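Local structure of phosphoprotein (Spring viremia of carp virus, 7C5Z) at residues Asn24-Gly37 with Phe69-His82. The protein probably serves as the polymerase cofactor and nucleoprotein chaperone of viral RNA synthesis, the piece described here being its dimeric central domain. Sequence-based numbering, arbitrary orientation.
Sequences NHEGGTYVRYNGLG and FDYQGDFLEVFLPH
The guanidinium of R32 lies flat on the ring of F75, planes 5° apart and R32 CZ 3.8 Å from the ring centroid, a cation-pi stack with F75 CE1 over the middle of the guanidinium. At the edge of the same guanidinium, in its plane, R32 NE and NH2 both donate to E77 OE1 in a side-on salt bridge, the NE bond measuring 2.9 Å. They come from one face of the carboxylate, well above its plane. R32 leaves with CG anti to its backbone N, then bends at chi3 (-71°), which folds the head back over F75. The other oxygen, E77 OE2, approaches the Y30 ring obliquely at Y30 CD2. One face of Y30 takes F79 CD1, 3.4 Å from Y30 CZ and offset toward the rim; the two rings are inclined at 54°. At the end of the sheet, the H82 ring receives G28 CA over its centre, 3.4 Å from the centroid, while N24 OD1 stands at its edge, 3.5 Å from H82 CE1. N24 OD1 also accepts a bond from T29 OG1; K61 of the second subunit bonds both T29 OG1 and H82 ND1. Antiparallel strands 28-33 and 76-81 pair through T29-L80, V31-V78 and Y33-L76, each joined by two backbone bonds, such as V31 N to V78 O at 2.8 Å. Past the strand ends, H82 N bonds G27 O and L36 N bonds D74 O. Y30, R32, E77 and F79 share one face; T29, V31, Y33, L76, V78 and L80 share the opposite one, where V78 meets helix 41-62 and L54 of the second subunit. These are the central strands of a four-stranded antiparallel sheet packed on its own helix and the partner's: the dimeric alpha+beta central domain of a vesiculovirus phosphoprotein.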
loop_
_atom_site.group_PDB
_atom_site.type_symbol
_atom_site.label_atom_id
_atom_site.label_comp_id
_atom_site.label_asym_id
_atom_site.label_seq_id
_atom_site.Cartn_x
_atom_site.Cartn_y
_atom_site.Cartn_z
ATOM N N ASN A 24 -1.636 -10.057 17.367
ATOM C CA ASN A 24 -0.281 -10.543 17.575
ATOM C C ASN A 24 -0.324 -12.045 17.772
ATOM O O ASN A 24 -1.113 -12.548 18.577
ATOM C CB ASN A 24 0.387 -9.866 18.774
ATOM C CG ASN A 24 0.675 -8.408 18.506
ATOM O OD1 ASN A 24 1.643 -8.070 17.827
ATOM N ND2 ASN A 24 -0.191 -7.531 19.021
ATOM N N HIS A 25 0.508 -12.753 17.010
ATOM C CA HIS A 25 0.551 -14.208 17.062
ATOM C C HIS A 25 1.993 -14.674 16.927
ATOM O O HIS A 25 2.919 -13.957 17.323
ATOM C CB HIS A 25 -0.317 -14.820 15.955
ATOM C CG HIS A 25 -1.766 -14.464 16.053
ATOM N ND1 HIS A 25 -2.590 -14.961 17.040
ATOM C CD2 HIS A 25 -2.542 -13.660 15.286
ATOM C CE1 HIS A 25 -3.811 -14.481 16.878
ATOM N NE2 HIS A 25 -3.808 -13.689 15.819
ATOM N N GLU A 26 2.178 -15.868 16.358
ATOM C CA GLU A 26 3.475 -16.517 16.188
ATOM C C GLU A 26 4.544 -15.608 15.592
ATOM O O GLU A 26 4.736 -15.582 14.371
ATOM C CB GLU A 26 3.327 -17.756 15.295
ATOM C CG GLU A 26 2.575 -18.923 15.920
ATOM C CD GLU A 26 3.394 -20.209 15.928
ATOM O OE1 GLU A 26 3.624 -20.800 14.841
ATOM O OE2 GLU A 26 3.804 -20.632 17.031
ATOM N N GLY A 27 5.261 -14.878 16.441
ATOM C CA GLY A 27 6.438 -14.163 15.993
ATOM C C GLY A 27 6.200 -12.826 15.326
ATOM O O GLY A 27 7.164 -12.227 14.824
ATOM N N GLY A 28 4.967 -12.328 15.299
ATOM C CA GLY A 28 4.791 -11.007 14.721
ATOM C C GLY A 28 3.394 -10.453 14.909
ATOM O O GLY A 28 2.526 -11.057 15.546
ATOM N N THR A 29 3.208 -9.269 14.345
ATOM C CA THR A 29 1.925 -8.590 14.302
ATOM C C THR A 29 1.292 -8.820 12.940
ATOM O O THR A 29 1.948 -8.643 11.905
ATOM C CB THR A 29 2.120 -7.090 14.552
ATOM O OG1 THR A 29 2.787 -6.905 15.817
ATOM C CG2 THR A 29 0.799 -6.371 14.591
ATOM N N TYR A 30 0.023 -9.198 12.941
ATOM C CA TYR A 30 -0.735 -9.356 11.709
ATOM C C TYR A 30 -1.678 -8.175 11.551
ATOM O O TYR A 30 -2.423 -7.841 12.485
ATOM C CB TYR A 30 -1.532 -10.657 11.714
ATOM C CG TYR A 30 -0.696 -11.917 11.603
ATOM C CD1 TYR A 30 -0.053 -12.455 12.714
ATOM C CD2 TYR A 30 -0.578 -12.571 10.387
ATOM C CE1 TYR A 30 0.703 -13.616 12.601
ATOM C CE2 TYR A 30 0.159 -13.730 10.271
ATOM C CZ TYR A 30 0.796 -14.236 11.371
ATOM O OH TYR A 30 1.525 -15.395 11.203
ATOM N N VAL A 31 -1.647 -7.554 10.373
ATOM C CA VAL A 31 -2.465 -6.388 10.052
ATOM C C VAL A 31 -3.398 -6.803 8.926
ATOM O O VAL A 31 -2.942 -7.007 7.793
ATOM C CB VAL A 31 -1.592 -5.205 9.627
ATOM C CG1 VAL A 31 -2.441 -3.980 9.316
ATOM C CG2 VAL A 31 -0.538 -4.929 10.713
ATOM N N ARG A 32 -4.688 -6.930 9.220
ATOM C CA ARG A 32 -5.654 -7.424 8.251
ATOM C C ARG A 32 -6.559 -6.299 7.773
ATOM O O ARG A 32 -7.168 -5.590 8.588
ATOM C CB ARG A 32 -6.505 -8.552 8.824
ATOM C CG ARG A 32 -7.410 -9.172 7.759
ATOM C CD ARG A 32 -8.108 -10.432 8.267
ATOM N NE ARG A 32 -7.185 -11.556 8.430
ATOM C CZ ARG A 32 -7.570 -12.828 8.468
ATOM N NH1 ARG A 32 -8.853 -13.135 8.336
ATOM N NH2 ARG A 32 -6.665 -13.787 8.624
ATOM N N TYR A 33 -6.650 -6.146 6.456
ATOM C CA TYR A 33 -7.537 -5.186 5.794
ATOM C C TYR A 33 -8.757 -5.955 5.293
ATOM O O TYR A 33 -8.696 -6.627 4.261
ATOM C CB TYR A 33 -6.805 -4.479 4.649
ATOM C CG TYR A 33 -5.766 -3.518 5.190
ATOM C CD1 TYR A 33 -6.132 -2.237 5.589
ATOM C CD2 TYR A 33 -4.451 -3.935 5.406
ATOM C CE1 TYR A 33 -5.203 -1.372 6.139
ATOM C CE2 TYR A 33 -3.511 -3.068 5.957
ATOM C CZ TYR A 33 -3.903 -1.801 6.315
ATOM O OH TYR A 33 -2.988 -0.941 6.867
ATOM N N ASN A 34 -9.861 -5.848 6.027
ATOM C CA ASN A 34 -11.106 -6.534 5.708
ATOM C C ASN A 34 -11.998 -5.675 4.823
ATOM O O ASN A 34 -11.737 -4.494 4.578
ATOM C CB ASN A 34 -11.862 -6.881 6.984
ATOM C CG ASN A 34 -11.184 -7.971 7.778
ATOM O OD1 ASN A 34 -10.875 -9.034 7.232
ATOM N ND2 ASN A 34 -10.940 -7.721 9.064
ATOM N N GLY A 35 -13.068 -6.288 4.341
ATOM C CA GLY A 35 -14.102 -5.541 3.646
ATOM C C GLY A 35 -13.885 -5.341 2.165
ATOM O O GLY A 35 -14.504 -4.442 1.582
ATOM N N LEU A 36 -13.051 -6.161 1.532
ATOM C CA LEU A 36 -12.661 -5.977 0.139
ATOM C C LEU A 36 -13.479 -6.822 -0.829
ATOM O O LEU A 36 -13.147 -6.867 -2.017
ATOM C CB LEU A 36 -11.173 -6.301 -0.041
ATOM C CG LEU A 36 -10.231 -5.657 0.982
ATOM C CD1 LEU A 36 -8.790 -6.020 0.633
ATOM C CD2 LEU A 36 -10.411 -4.155 1.031
ATOM N N GLY A 37 -14.553 -7.462 -0.360
ATOM C CA GLY A 37 -15.294 -8.380 -1.218
ATOM C C GLY A 37 -15.923 -7.738 -2.446
ATOM O O GLY A 37 -16.079 -8.397 -3.479
ATOM N N PHE A 69 -0.109 -11.772 2.787
ATOM C CA PHE A 69 -0.951 -12.949 2.584
ATOM C C PHE A 69 -2.201 -12.532 1.816
ATOM O O PHE A 69 -3.015 -11.740 2.312
ATOM C CB PHE A 69 -1.298 -13.607 3.925
ATOM C CG PHE A 69 -0.097 -14.170 4.628
ATOM C CD1 PHE A 69 0.371 -15.429 4.296
ATOM C CD2 PHE A 69 0.588 -13.438 5.572
ATOM C CE1 PHE A 69 1.494 -15.961 4.917
ATOM C CE2 PHE A 69 1.712 -13.967 6.202
ATOM C CZ PHE A 69 2.166 -15.224 5.866
ATOM N N ASP A 70 -2.336 -13.058 0.601
ATOM C CA ASP A 70 -3.438 -12.744 -0.303
ATOM C C ASP A 70 -4.011 -14.069 -0.789
ATOM O O ASP A 70 -3.286 -14.864 -1.397
ATOM C CB ASP A 70 -2.913 -11.887 -1.466
ATOM C CG ASP A 70 -3.966 -11.548 -2.496
ATOM O OD1 ASP A 70 -5.140 -11.933 -2.354
ATOM O OD2 ASP A 70 -3.583 -10.864 -3.475
ATOM N N TYR A 71 -5.283 -14.339 -0.466
ATOM C CA TYR A 71 -5.949 -15.568 -0.898
ATOM C C TYR A 71 -6.966 -15.310 -2.000
ATOM O O TYR A 71 -7.813 -16.174 -2.265
ATOM C CB TYR A 71 -6.622 -16.258 0.288
ATOM C CG TYR A 71 -5.681 -16.457 1.452
ATOM C CD1 TYR A 71 -5.530 -15.462 2.418
ATOM C CD2 TYR A 71 -4.922 -17.621 1.579
ATOM C CE1 TYR A 71 -4.665 -15.617 3.470
ATOM C CE2 TYR A 71 -4.039 -17.785 2.667
ATOM C CZ TYR A 71 -3.927 -16.771 3.597
ATOM O OH TYR A 71 -3.075 -16.871 4.676
ATOM N N GLN A 72 -6.906 -14.132 -2.634
ATOM C CA GLN A 72 -7.887 -13.690 -3.625
ATOM C C GLN A 72 -9.310 -13.781 -3.077
ATOM O O GLN A 72 -10.232 -14.285 -3.726
ATOM C CB GLN A 72 -7.720 -14.474 -4.930
ATOM C CG GLN A 72 -6.264 -14.450 -5.385
ATOM C CD GLN A 72 -6.075 -14.360 -6.887
ATOM O OE1 GLN A 72 -6.857 -14.913 -7.660
ATOM N NE2 GLN A 72 -5.014 -13.669 -7.308
ATOM N N GLY A 73 -9.484 -13.256 -1.865
ATOM C CA GLY A 73 -10.766 -13.227 -1.182
ATOM C C GLY A 73 -11.090 -11.812 -0.739
ATOM O O GLY A 73 -10.771 -10.832 -1.424
ATOM N N ASP A 74 -11.743 -11.698 0.420
ATOM C CA ASP A 74 -12.245 -10.398 0.852
ATOM C C ASP A 74 -11.316 -9.664 1.814
ATOM O O ASP A 74 -11.731 -8.660 2.404
ATOM C CB ASP A 74 -13.650 -10.515 1.465
ATOM C CG ASP A 74 -13.719 -11.446 2.662
ATOM O OD1 ASP A 74 -12.764 -11.511 3.466
ATOM O OD2 ASP A 74 -14.778 -12.097 2.815
ATOM N N PHE A 75 -10.076 -10.112 1.978
ATOM C CA PHE A 75 -9.138 -9.369 2.812
ATOM C C PHE A 75 -7.722 -9.506 2.262
ATOM O O PHE A 75 -7.419 -10.399 1.468
ATOM C CB PHE A 75 -9.191 -9.827 4.278
ATOM C CG PHE A 75 -8.637 -11.207 4.508
ATOM C CD1 PHE A 75 -7.294 -11.392 4.790
ATOM C CD2 PHE A 75 -9.473 -12.310 4.458
ATOM C CE1 PHE A 75 -6.793 -12.666 5.025
ATOM C CE2 PHE A 75 -8.980 -13.576 4.677
ATOM C CZ PHE A 75 -7.642 -13.754 4.960
ATOM N N LEU A 76 -6.860 -8.589 2.693
ATOM C CA LEU A 76 -5.413 -8.685 2.520
ATOM C C LEU A 76 -4.776 -8.581 3.894
ATOM O O LEU A 76 -5.244 -7.816 4.743
ATOM C CB LEU A 76 -4.863 -7.571 1.606
ATOM C CG LEU A 76 -5.365 -7.614 0.151
ATOM C CD1 LEU A 76 -5.126 -6.289 -0.577
ATOM C CD2 LEU A 76 -4.725 -8.791 -0.595
ATOM N N GLU A 77 -3.714 -9.340 4.130
ATOM C CA GLU A 77 -3.115 -9.391 5.459
ATOM C C GLU A 77 -1.606 -9.230 5.371
ATOM O O GLU A 77 -0.950 -9.913 4.581
ATOM C CB GLU A 77 -3.472 -10.705 6.144
ATOM C CG GLU A 77 -2.937 -10.841 7.538
ATOM C CD GLU A 77 -3.443 -12.103 8.186
ATOM O OE1 GLU A 77 -4.409 -12.015 8.962
ATOM O OE2 GLU A 77 -2.884 -13.190 7.901
ATOM N N VAL A 78 -1.051 -8.328 6.177
ATOM C CA VAL A 78 0.389 -8.084 6.219
ATOM C C VAL A 78 0.942 -8.643 7.527
ATOM O O VAL A 78 0.339 -8.451 8.590
ATOM C CB VAL A 78 0.709 -6.589 6.075
ATOM C CG1 VAL A 78 2.207 -6.335 6.197
ATOM C CG2 VAL A 78 0.213 -6.078 4.724
ATOM N N PHE A 79 2.070 -9.356 7.445
ATOM C CA PHE A 79 2.765 -9.877 8.620
ATOM C C PHE A 79 4.001 -9.031 8.907
ATOM O O PHE A 79 4.865 -8.856 8.038
ATOM C CB PHE A 79 3.148 -11.347 8.425
ATOM C CG PHE A 79 4.000 -11.899 9.518
ATOM C CD1 PHE A 79 3.450 -12.206 10.755
ATOM C CD2 PHE A 79 5.358 -12.111 9.313
ATOM C CE1 PHE A 79 4.237 -12.728 11.770
ATOM C CE2 PHE A 79 6.154 -12.631 10.337
ATOM C CZ PHE A 79 5.602 -12.936 11.546
ATOM N N LEU A 80 4.072 -8.504 10.123
ATOM C CA LEU A 80 5.196 -7.686 10.568
ATOM C C LEU A 80 5.947 -8.435 11.663
ATOM O O LEU A 80 5.482 -8.479 12.810
ATOM C CB LEU A 80 4.692 -6.336 11.092
ATOM C CG LEU A 80 3.758 -5.509 10.195
ATOM C CD1 LEU A 80 3.332 -4.253 10.939
ATOM C CD2 LEU A 80 4.461 -5.142 8.926
ATOM N N PRO A 81 7.099 -9.038 11.380
ATOM C CA PRO A 81 7.784 -9.827 12.416
ATOM C C PRO A 81 8.273 -8.963 13.572
ATOM O O PRO A 81 8.665 -7.806 13.392
ATOM C CB PRO A 81 8.960 -10.472 11.666
ATOM C CG PRO A 81 9.135 -9.669 10.413
ATOM C CD PRO A 81 7.802 -9.038 10.083
ATOM N N HIS A 82 8.250 -9.553 14.780
ATOM C CA HIS A 82 8.752 -8.830 15.946
ATOM C C HIS A 82 10.253 -8.589 15.838
ATOM O O HIS A 82 10.747 -7.532 16.239
ATOM C CB HIS A 82 8.469 -9.591 17.245
ATOM C CG HIS A 82 7.015 -9.811 17.545
ATOM N ND1 HIS A 82 6.056 -8.827 17.406
ATOM C CD2 HIS A 82 6.369 -10.898 18.027
ATOM C CE1 HIS A 82 4.879 -9.310 17.764
ATOM N NE2 HIS A 82 5.042 -10.563 18.150
#